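Local coordinates for protein oligogalacturonate lyase (Yersinia enterocolitica subsp. enterocolitica, PDB 3PE7) that probably cleaves oligogalacturonates by beta-elimination in the cytoplasm, on a seven-bladed beta-propeller that carries a manganese site, at residues 338-343 / 350-355; 30-35 / 372-377; 319-324 / 332-337. One frame throughout, in Å; residues are numbered along the deposited sequence.

In the fold
The three contacts cluster where the ring of the seven-bladed propeller closes. Contact 3 is the outer hairpin of the blade formed by strands 287-290, 296-301, 321-326 and 331-337. Contact 1 follows at once, in the loop leading to strand 357-358 of the last blade. Contact 2 brackets both along the chain. It joins the start of strand 376-381, in that last blade, to strand 33-34 of the first. The centres of contacts 1 and 2 lie 10 Å apart, those of contacts 1 and 3 14 Å. Contacts 2 and 3 are separate, their nearest atoms about 8 Å apart. The manganese-binding loop thus lies between a blade hairpin and the seam joining the last blade to the first.

Contact 1: residues 338-343 / 350-355; sequences HDTSWK and QVTHPH. With MN (manganese (II) ion), chain B; ACT (acetate ion), chain E.
Trp342 turns the edge of its indole onto the face of His353, a histidine that binds manganese. The pair is an offset edge-to-face stack with planes at 70°. CE3 of Trp342 comes 3.6 Å from CD2 of His353. The CA of Gln350 lies over the other face of the imidazole. His353 ND1 is 2.1 Å from the manganese. Gln350 OE1, His355 NE2 and both oxygens of an acetate also bind it, and His287 completes the set. The acetate is probably from the crystallisation liquor. Gln350 also gives its NE2 to the acetate O (3.0 Å), which fixes the turn of its amide. Residues 350-353 form a type I beta turn, which brings Gln350 and His353 to the metal together.

Two threonines tie the two arms of the loop. Thr340 OG1 donates to Thr352 O (2.7 Å), in the carbonyl plane and on a lone pair. Thr352 OG1 sits between its own backbone N and carbonyl carbon (chi1 49°) and donates to Lys343 O, also at 2.7 Å. A water links that same Lys343 O to Thr352 N.

Pro354 touches two rings. Its CG lies over the face of His338, 3.8 Å from the ring centroid, while its CD rests 3.5 Å from CH2 of Trp342. Thr340 CG2 lies over the five-membered ring of the indole. Both segments belong to the loop between strands 331-337 and 357-358. His338 and Pro354 touch Phe367 of strand 364-369 on one blade and Asp300 of strand 296-301 on the other.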
loop_
_atom_site.group_PDB
_atom_site.type_symbol
_atom_site.label_atom_id
_atom_site.label_comp_id
_atom_site.label_asym_id
_atom_site.label_seq_id
_atom_site.Cartn_x
_atom_site.Cartn_y
_atom_site.Cartn_z
ATOM N N HIS A 338 -14.853 -9.638 -2.113
ATOM C CA HIS A 338 -13.460 -10.104 -2.114
ATOM C C HIS A 338 -13.359 -11.556 -1.603
ATOM O O HIS A 338 -12.545 -12.349 -2.116
ATOM C CB HIS A 338 -12.523 -9.134 -1.354
ATOM C CG HIS A 338 -12.779 -9.042 0.121
ATOM N ND1 HIS A 338 -13.256 -7.902 0.729
ATOM C CD2 HIS A 338 -12.572 -9.937 1.114
ATOM C CE1 HIS A 338 -13.376 -8.114 2.031
ATOM N NE2 HIS A 338 -12.960 -9.346 2.288
ATOM N N ASP A 339 -14.189 -11.911 -0.618
ATOM C CA ASP A 339 -14.199 -13.283 -0.048
ATOM C C ASP A 339 -12.839 -13.788 0.461
ATOM O O ASP A 339 -12.592 -15.006 0.487
ATOM C CB ASP A 339 -14.769 -14.301 -1.059
ATOM C CG ASP A 339 -16.272 -14.439 -0.985
ATOM O OD1 ASP A 339 -16.839 -14.367 0.136
ATOM O OD2 ASP A 339 -16.882 -14.642 -2.058
ATOM N N THR A 340 -11.956 -12.886 0.873
ATOM C CA THR A 340 -10.675 -13.343 1.427
ATOM C C THR A 340 -10.863 -13.988 2.795
ATOM O O THR A 340 -11.793 -13.637 3.527
ATOM C CB THR A 340 -9.586 -12.239 1.452
ATOM O OG1 THR A 340 -8.311 -12.875 1.480
ATOM C CG2 THR A 340 -9.706 -11.337 2.673
ATOM N N SER A 341 -9.981 -14.926 3.119
ATOM C CA SER A 341 -10.009 -15.632 4.409
ATOM C C SER A 341 -9.248 -14.871 5.485
ATOM O O SER A 341 -9.421 -15.146 6.685
ATOM C CB SER A 341 -9.384 -17.031 4.268
ATOM O OG SER A 341 -7.968 -16.922 4.194
ATOM N N TRP A 342 -8.387 -13.948 5.037
ATOM C CA TRP A 342 -7.443 -13.223 5.897
ATOM C C TRP A 342 -6.347 -14.099 6.514
ATOM O O TRP A 342 -5.597 -13.642 7.400
ATOM C CB TRP A 342 -8.189 -12.450 6.991
ATOM C CG TRP A 342 -9.217 -11.494 6.450
ATOM C CD1 TRP A 342 -10.569 -11.713 6.342
ATOM C CD2 TRP A 342 -8.988 -10.159 5.971
ATOM N NE1 TRP A 342 -11.192 -10.612 5.817
ATOM C CE2 TRP A 342 -10.249 -9.635 5.589
ATOM C CE3 TRP A 342 -7.843 -9.360 5.816
ATOM C CZ2 TRP A 342 -10.395 -8.352 5.049
ATOM C CZ3 TRP A 342 -7.998 -8.073 5.282
ATOM C CH2 TRP A 342 -9.262 -7.593 4.902
ATOM N N LYS A 343 -6.228 -15.342 6.033
ATOM C CA LYS A 343 -5.284 -16.291 6.629
ATOM C C LYS A 343 -3.861 -15.907 6.268
ATOM O O LYS A 343 -3.605 -15.212 5.271
ATOM C CB LYS A 343 -5.565 -17.729 6.148
ATOM C CG LYS A 343 -6.774 -18.363 6.835
ATOM C CD LYS A 343 -7.175 -19.683 6.180
ATOM C CE LYS A 343 -8.400 -20.266 6.877
ATOM N NZ LYS A 343 -8.848 -21.568 6.280
ATOM N N GLN A 350 0.207 -10.054 5.311
ATOM C CA GLN A 350 -0.415 -9.111 4.368
ATOM C C GLN A 350 -0.903 -9.788 3.107
ATOM O O GLN A 350 -1.685 -9.207 2.348
ATOM C CB GLN A 350 0.579 -7.994 3.974
ATOM C CG GLN A 350 0.909 -6.986 5.092
ATOM C CD GLN A 350 -0.266 -6.128 5.495
ATOM O OE1 GLN A 350 -0.990 -5.578 4.637
ATOM N NE2 GLN A 350 -0.470 -5.983 6.814
ATOM N N VAL A 351 -0.434 -11.015 2.870
ATOM C CA VAL A 351 -0.616 -11.641 1.554
ATOM C C VAL A 351 -2.099 -11.830 1.144
ATOM O O VAL A 351 -2.436 -11.693 -0.034
ATOM C CB VAL A 351 0.203 -12.934 1.448
ATOM C CG1 VAL A 351 -0.392 -14.056 2.308
ATOM C CG2 VAL A 351 0.340 -13.373 0.003
ATOM N N THR A 352 -2.977 -12.100 2.118
ATOM C CA THR A 352 -4.398 -12.259 1.801
ATOM C C THR A 352 -5.193 -10.967 1.933
ATOM O O THR A 352 -6.406 -10.989 1.752
ATOM C CB THR A 352 -5.075 -13.341 2.685
ATOM O OG1 THR A 352 -4.740 -13.112 4.055
ATOM C CG2 THR A 352 -4.606 -14.752 2.267
ATOM N N HIS A 353 -4.520 -9.844 2.237
ATOM C CA HIS A 353 -5.214 -8.543 2.274
ATOM C C HIS A 353 -5.674 -8.147 0.867
ATOM O O HIS A 353 -4.873 -8.145 -0.055
ATOM C CB HIS A 353 -4.307 -7.465 2.862
ATOM C CG HIS A 353 -4.134 -7.575 4.341
ATOM N ND1 HIS A 353 -3.709 -6.518 5.122
ATOM C CD2 HIS A 353 -4.339 -8.614 5.185
ATOM C CE1 HIS A 353 -3.666 -6.906 6.385
ATOM N NE2 HIS A 353 -4.051 -8.169 6.451
ATOM N N PRO A 354 -6.968 -7.817 0.701
ATOM C CA PRO A 354 -7.403 -7.450 -0.659
ATOM C C PRO A 354 -6.676 -6.224 -1.219
ATOM O O PRO A 354 -6.330 -6.211 -2.403
ATOM C CB PRO A 354 -8.906 -7.192 -0.497
ATOM C CG PRO A 354 -9.299 -8.113 0.687
ATOM C CD PRO A 354 -8.111 -8.043 1.616
ATOM N N HIS A 355 -6.432 -5.215 -0.376
ATOM C CA HIS A 355 -5.657 -4.025 -0.770
ATOM C C HIS A 355 -6.188 -3.386 -2.075
ATOM O O HIS A 355 -5.416 -3.181 -3.027
ATOM C CB HIS A 355 -4.152 -4.392 -0.909
ATOM C CG HIS A 355 -3.457 -4.578 0.406
ATOM N ND1 HIS A 355 -2.276 -5.274 0.531
ATOM C CD2 HIS A 355 -3.776 -4.161 1.654
ATOM C CE1 HIS A 355 -1.889 -5.276 1.795
ATOM N NE2 HIS A 355 -2.783 -4.608 2.499
HETATM MN MN MN B . -2.894 -4.610 4.605
HETATM C C ACT E . -2.048 -2.855 6.170
HETATM O O ACT E . -2.651 -3.864 6.686
HETATM O OXT ACT E . -1.973 -2.749 4.886
HETATM C CH3 ACT E . -1.424 -1.824 7.049
HETATM O O HOH W 1 -2.147 -12.739 5.141
#

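Contact 2: residues 30-35 / 372-377; sequences DVTCHR and HGKPAL
Lys374 reaches across to the backbone of 30-35, and each part of its chain has a neighbour. CB is 3.6 Å from Thr32 OG1, and CG is near the same oxygen. The chain is extended beyond CG (chi2 172°). CD and CE then run past the carbonyl group of Asp30, with CD 3.5 Å from Asp30 O. At the tip, NZ donates to Asp30 O at 2.8 Å, from above the carbonyl plane. A water that accepts from Thr32 N is also weakly bound by NZ.

Pro375 comes next. Its CD and CG lie near Thr32 CG2, and its O accepts from Cys33 N at 2.9 Å in an almost straight bond (173°). Leu377 closes the inner end. Its CD1 lies 3.4 Å from His34 N and 3.8 Å from Cys33 CB, and its CD2 approaches Arg35 CB. The Leu377 side chain also touches Leu50 and Phe52 of strand 49-54. This is a seam between the first and the last propeller blade.

The chemistry is mostly backbone and apolar. The lysine charge is met by a carbonyl oxygen, and Lys374 NZ stays 6.1 Å from Asp30 OD2. Any attraction between the two charges is therefore probably a modest addition, at the solvent-exposed end of an otherwise buried seam.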
loop_
_atom_site.group_PDB
_atom_site.type_symbol
_atom_site.label_atom_id
_atom_site.label_comp_id
_atom_site.label_asym_id
_atom_site.label_seq_id
_atom_site.Cartn_x
_atom_site.Cartn_y
_atom_site.Cartn_z
ATOM N N ASP A 30 -3.507 -22.225 -7.792
ATOM C CA ASP A 30 -2.588 -23.230 -7.262
ATOM C C ASP A 30 -1.183 -22.653 -7.093
ATOM O O ASP A 30 -0.262 -23.376 -6.684
ATOM C CB ASP A 30 -2.549 -24.493 -8.143
ATOM C CG ASP A 30 -1.880 -24.253 -9.469
ATOM O OD1 ASP A 30 -2.182 -23.240 -10.144
ATOM O OD2 ASP A 30 -1.009 -25.071 -9.834
ATOM N N VAL A 31 -0.999 -21.368 -7.413
ATOM C CA VAL A 31 0.273 -20.667 -7.152
ATOM C C VAL A 31 -0.046 -19.377 -6.384
ATOM O O VAL A 31 -0.904 -18.608 -6.811
ATOM C CB VAL A 31 1.011 -20.323 -8.467
ATOM C CG1 VAL A 31 2.322 -19.540 -8.183
ATOM C CG2 VAL A 31 1.241 -21.597 -9.262
ATOM N N THR A 32 0.645 -19.140 -5.272
ATOM C CA THR A 32 0.423 -17.901 -4.521
ATOM C C THR A 32 0.880 -16.692 -5.324
ATOM O O THR A 32 2.052 -16.578 -5.678
ATOM C CB THR A 32 1.135 -17.948 -3.149
ATOM O OG1 THR A 32 0.515 -18.970 -2.363
ATOM C CG2 THR A 32 1.054 -16.594 -2.421
ATOM N N CYS A 33 -0.073 -15.809 -5.640
ATOM C CA CYS A 33 0.219 -14.534 -6.304
ATOM C C CYS A 33 -0.546 -13.436 -5.572
ATOM O O CYS A 33 -1.656 -13.653 -5.072
ATOM C CB CYS A 33 -0.238 -14.556 -7.768
ATOM S SG CYS A 33 0.593 -15.820 -8.778
ATOM N N HIS A 34 0.034 -12.253 -5.501
ATOM C CA HIS A 34 -0.648 -11.173 -4.800
ATOM C C HIS A 34 -0.290 -9.832 -5.399
ATOM O O HIS A 34 0.771 -9.662 -5.998
ATOM C CB HIS A 34 -0.265 -11.165 -3.308
ATOM C CG HIS A 34 1.175 -10.833 -3.084
ATOM N ND1 HIS A 34 1.626 -9.533 -2.975
ATOM C CD2 HIS A 34 2.275 -11.623 -3.043
ATOM C CE1 HIS A 34 2.942 -9.546 -2.812
ATOM N NE2 HIS A 34 3.361 -10.799 -2.864
ATOM N N ARG A 35 -1.189 -8.868 -5.232
ATOM C CA ARG A 35 -0.890 -7.507 -5.672
ATOM C C ARG A 35 0.027 -6.797 -4.676
ATOM O O ARG A 35 0.188 -7.254 -3.543
ATOM C CB ARG A 35 -2.208 -6.757 -5.855
ATOM C CG ARG A 35 -2.792 -6.380 -4.525
ATOM C CD ARG A 35 -2.336 -4.929 -4.278
ATOM N NE ARG A 35 -3.374 -4.173 -4.859
ATOM C CZ ARG A 35 -3.365 -2.989 -5.455
ATOM N NH1 ARG A 35 -2.285 -2.207 -5.638
ATOM N NH2 ARG A 35 -4.546 -2.611 -5.891
ATOM N N HIS A 372 -10.309 -18.905 -3.972
ATOM C CA HIS A 372 -10.266 -20.104 -4.810
ATOM C C HIS A 372 -9.099 -21.045 -4.529
ATOM O O HIS A 372 -8.850 -21.982 -5.304
ATOM C CB HIS A 372 -10.311 -19.700 -6.288
ATOM C CG HIS A 372 -11.522 -18.898 -6.640
ATOM N ND1 HIS A 372 -11.453 -17.718 -7.352
ATOM C CD2 HIS A 372 -12.831 -19.085 -6.343
ATOM C CE1 HIS A 372 -12.670 -17.223 -7.496
ATOM N NE2 HIS A 372 -13.524 -18.032 -6.890
ATOM N N GLY A 373 -8.389 -20.792 -3.431
ATOM C CA GLY A 373 -7.295 -21.667 -3.016
ATOM C C GLY A 373 -6.170 -20.866 -2.396
ATOM O O GLY A 373 -6.220 -20.504 -1.225
ATOM N N LYS A 374 -5.160 -20.563 -3.193
ATOM C CA LYS A 374 -4.082 -19.705 -2.722
ATOM C C LYS A 374 -4.422 -18.270 -3.130
ATOM O O LYS A 374 -5.309 -18.063 -3.961
ATOM C CB LYS A 374 -2.754 -20.166 -3.318
ATOM C CG LYS A 374 -2.350 -21.576 -2.848
ATOM C CD LYS A 374 -1.150 -22.053 -3.623
ATOM C CE LYS A 374 -0.713 -23.436 -3.185
ATOM N NZ LYS A 374 0.424 -23.861 -4.057
ATOM N N PRO A 375 -3.706 -17.285 -2.565
ATOM C CA PRO A 375 -3.859 -15.900 -3.020
ATOM C C PRO A 375 -3.760 -15.758 -4.548
ATOM O O PRO A 375 -2.890 -16.365 -5.187
ATOM C CB PRO A 375 -2.689 -15.187 -2.350
ATOM C CG PRO A 375 -2.497 -15.973 -1.068
ATOM C CD PRO A 375 -2.714 -17.401 -1.477
ATOM N N ALA A 376 -4.667 -14.967 -5.115
ATOM C CA ALA A 376 -4.691 -14.701 -6.555
ATOM C C ALA A 376 -5.114 -13.249 -6.774
ATOM O O ALA A 376 -5.631 -12.597 -5.857
ATOM C CB ALA A 376 -5.672 -15.685 -7.284
ATOM N N LEU A 377 -4.893 -12.757 -7.984
ATOM C CA LEU A 377 -5.284 -11.402 -8.368
ATOM C C LEU A 377 -6.607 -11.404 -9.127
ATOM O O LEU A 377 -6.865 -12.268 -9.970
ATOM C CB LEU A 377 -4.191 -10.738 -9.227
ATOM C CG LEU A 377 -3.008 -10.161 -8.420
ATOM C CD1 LEU A 377 -2.024 -11.262 -8.043
ATOM C CD2 LEU A 377 -2.327 -9.050 -9.190
HETATM O O HOH W 2 2.661 -21.382 -4.179
#

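Contact 3: residues 319-324 / 332-337; sequences DPFLYV and QHRVAR
Val324 and Val335 pack at about a right angle on the buried side of this hairpin. CG2 of Val324 is 3.9 Å from CG1 of Val335. Leu322 CB adds a looser touch on Val335 CG2. Leu322 and Val335 also meet Ile365 of strand 364-369, in the next blade, so these two are buried between blades.

The backbone between them is well bonded. Leu322 N donates to Ala336 O at 2.8 Å, nearly straight (174°). Val335 N donates to Leu322 O. Val324 and His333 form a second hydrogen-bonded pair, with bonds in both directions. The register slips by one residue between Leu322 and Tyr323. This is a beta bulge, with Val335 as the extra residue. The two strands are the outer pair of one four-stranded propeller blade, and strand 331-337 is its outermost strand.

On the other side, solvent reaches Arg334, which is exposed, and part of Phe321. Arg334 lays its guanidinium flat on Phe321. The planes are 15° apart, and Arg334 CZ is 4.2 Å from the centroid of the Phe321 ring, a cation-pi contact. Arg334 CD sits over the ring centre, 3.5 Å from the Phe321 centroid. Pro320 CG lies over the opposite face of the phenyl ring, nearer the rim. Arg337 NH1 approaches Phe321 CZ at 3.6 Å, while Pro320 CG meets one face of the Arg337 guanidinium. The main charge partner of Arg337 is Asp339. A water accepts from Arg334 NH1 and donates to Tyr323 OH. That hydroxyl in turn donates to Asp319 OD1 at 2.7 Å, on the syn lone pair. Asp319 OD2 takes the Phe321 N-H in an Asx turn. Tyr323, on the same face as Arg334, is buried and touches Pro283 of strand 276-285.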
loop_
_atom_site.group_PDB
_atom_site.type_symbol
_atom_site.label_atom_id
_atom_site.label_comp_id
_atom_site.label_asym_id
_atom_site.label_seq_id
_atom_site.Cartn_x
_atom_site.Cartn_y
_atom_site.Cartn_z
ATOM N N ASP A 319 -17.379 -9.454 6.875
ATOM C CA ASP A 319 -17.796 -8.636 5.752
ATOM C C ASP A 319 -16.931 -8.973 4.546
ATOM O O ASP A 319 -15.797 -8.510 4.463
ATOM C CB ASP A 319 -17.661 -7.144 6.099
ATOM C CG ASP A 319 -18.355 -6.241 5.080
ATOM O OD1 ASP A 319 -18.675 -5.081 5.413
ATOM O OD2 ASP A 319 -18.621 -6.688 3.956
ATOM N N PRO A 320 -17.463 -9.779 3.600
ATOM C CA PRO A 320 -16.677 -10.243 2.453
ATOM C C PRO A 320 -16.666 -9.237 1.262
ATOM O O PRO A 320 -16.131 -9.552 0.183
ATOM C CB PRO A 320 -17.418 -11.529 2.044
ATOM C CG PRO A 320 -18.864 -11.203 2.319
ATOM C CD PRO A 320 -18.818 -10.378 3.626
ATOM N N PHE A 321 -17.288 -8.076 1.454
ATOM C CA PHE A 321 -17.549 -7.170 0.337
ATOM C C PHE A 321 -16.497 -6.094 0.123
ATOM O O PHE A 321 -15.818 -5.676 1.070
ATOM C CB PHE A 321 -18.928 -6.506 0.492
ATOM C CG PHE A 321 -20.053 -7.488 0.419
ATOM C CD1 PHE A 321 -20.689 -7.910 1.581
ATOM C CD2 PHE A 321 -20.450 -8.024 -0.814
ATOM C CE1 PHE A 321 -21.736 -8.856 1.529
ATOM C CE2 PHE A 321 -21.491 -8.983 -0.879
ATOM C CZ PHE A 321 -22.135 -9.386 0.299
ATOM N N LEU A 322 -16.382 -5.684 -1.139
ATOM C CA LEU A 322 -15.663 -4.471 -1.538
ATOM C C LEU A 322 -16.676 -3.352 -1.742
ATOM O O LEU A 322 -17.700 -3.557 -2.408
ATOM C CB LEU A 322 -14.879 -4.708 -2.833
ATOM C CG LEU A 322 -13.725 -5.713 -2.678
ATOM C CD1 LEU A 322 -13.436 -6.445 -3.972
ATOM C CD2 LEU A 322 -12.445 -5.057 -2.145
ATOM N N TYR A 323 -16.362 -2.166 -1.208
ATOM C CA TYR A 323 -17.261 -1.019 -1.296
ATOM C C TYR A 323 -16.629 0.098 -2.084
ATOM O O TYR A 323 -15.444 0.369 -1.925
ATOM C CB TYR A 323 -17.586 -0.475 0.097
ATOM C CG TYR A 323 -18.285 -1.471 0.975
ATOM C CD1 TYR A 323 -19.670 -1.655 0.881
ATOM C CD2 TYR A 323 -17.561 -2.246 1.873
ATOM C CE1 TYR A 323 -20.331 -2.599 1.684
ATOM C CE2 TYR A 323 -18.206 -3.181 2.706
ATOM C CZ TYR A 323 -19.589 -3.352 2.590
ATOM O OH TYR A 323 -20.211 -4.283 3.386
ATOM N N VAL A 324 -17.432 0.770 -2.915
ATOM C CA VAL A 324 -16.942 1.970 -3.599
ATOM C C VAL A 324 -17.757 3.144 -3.102
ATOM O O VAL A 324 -18.997 3.062 -3.008
ATOM C CB VAL A 324 -16.996 1.864 -5.148
ATOM C CG1 VAL A 324 -16.821 3.250 -5.808
ATOM C CG2 VAL A 324 -15.930 0.914 -5.642
ATOM N N GLN A 332 -22.801 5.134 -1.598
ATOM C CA GLN A 332 -21.975 3.962 -1.268
ATOM C C GLN A 332 -22.473 2.769 -2.071
ATOM O O GLN A 332 -23.691 2.574 -2.217
ATOM C CB GLN A 332 -22.087 3.665 0.223
ATOM C CG GLN A 332 -21.333 2.444 0.711
ATOM C CD GLN A 332 -21.561 2.188 2.194
ATOM O OE1 GLN A 332 -21.244 3.033 3.038
ATOM N NE2 GLN A 332 -22.129 1.028 2.515
ATOM N N HIS A 333 -21.535 1.954 -2.554
ATOM C CA HIS A 333 -21.848 0.882 -3.505
ATOM C C HIS A 333 -21.145 -0.404 -3.131
ATOM O O HIS A 333 -19.922 -0.448 -3.031
ATOM C CB HIS A 333 -21.444 1.314 -4.919
ATOM C CG HIS A 333 -22.072 2.606 -5.326
ATOM N ND1 HIS A 333 -23.281 2.666 -5.987
ATOM C CD2 HIS A 333 -21.701 3.886 -5.094
ATOM C CE1 HIS A 333 -23.613 3.932 -6.168
ATOM N NE2 HIS A 333 -22.678 4.693 -5.625
ATOM N N ARG A 334 -21.934 -1.449 -2.897
ATOM C CA ARG A 334 -21.383 -2.763 -2.638
ATOM C C ARG A 334 -21.140 -3.397 -4.010
ATOM O O ARG A 334 -22.077 -3.860 -4.664
ATOM C CB ARG A 334 -22.371 -3.557 -1.789
ATOM C CG ARG A 334 -21.846 -4.849 -1.265
ATOM C CD ARG A 334 -22.760 -5.364 -0.172
ATOM N NE ARG A 334 -23.945 -6.015 -0.714
ATOM C CZ ARG A 334 -24.880 -6.600 0.041
ATOM N NH1 ARG A 334 -24.770 -6.614 1.375
ATOM N NH2 ARG A 334 -25.928 -7.180 -0.536
ATOM N N VAL A 335 -19.888 -3.395 -4.469
ATOM C CA VAL A 335 -19.633 -3.657 -5.882
ATOM C C VAL A 335 -19.331 -5.120 -6.221
ATOM O O VAL A 335 -19.674 -5.611 -7.306
ATOM C CB VAL A 335 -18.564 -2.689 -6.463
ATOM C CG1 VAL A 335 -19.072 -1.239 -6.387
ATOM C CG2 VAL A 335 -17.250 -2.819 -5.739
ATOM N N ALA A 336 -18.705 -5.810 -5.276
ATOM C CA ALA A 336 -18.334 -7.217 -5.461
ATOM C C ALA A 336 -17.841 -7.788 -4.145
ATOM O O ALA A 336 -17.625 -7.059 -3.188
ATOM C CB ALA A 336 -17.264 -7.355 -6.527
ATOM N N ARG A 337 -17.687 -9.105 -4.112
ATOM C CA ARG A 337 -17.127 -9.789 -2.959
ATOM C C ARG A 337 -15.630 -9.933 -3.153
ATOM O O ARG A 337 -15.174 -10.321 -4.231
ATOM C CB ARG A 337 -17.730 -11.196 -2.847
ATOM C CG ARG A 337 -19.269 -11.225 -2.766
ATOM C CD ARG A 337 -19.792 -12.682 -2.867
ATOM N NE ARG A 337 -19.437 -13.456 -1.668
ATOM C CZ ARG A 337 -20.156 -13.500 -0.554
ATOM N NH1 ARG A 337 -21.327 -12.858 -0.473
ATOM N NH2 ARG A 337 -19.714 -14.193 0.480
HETATM O O HOH W 3 -22.897 -5.425 3.061
#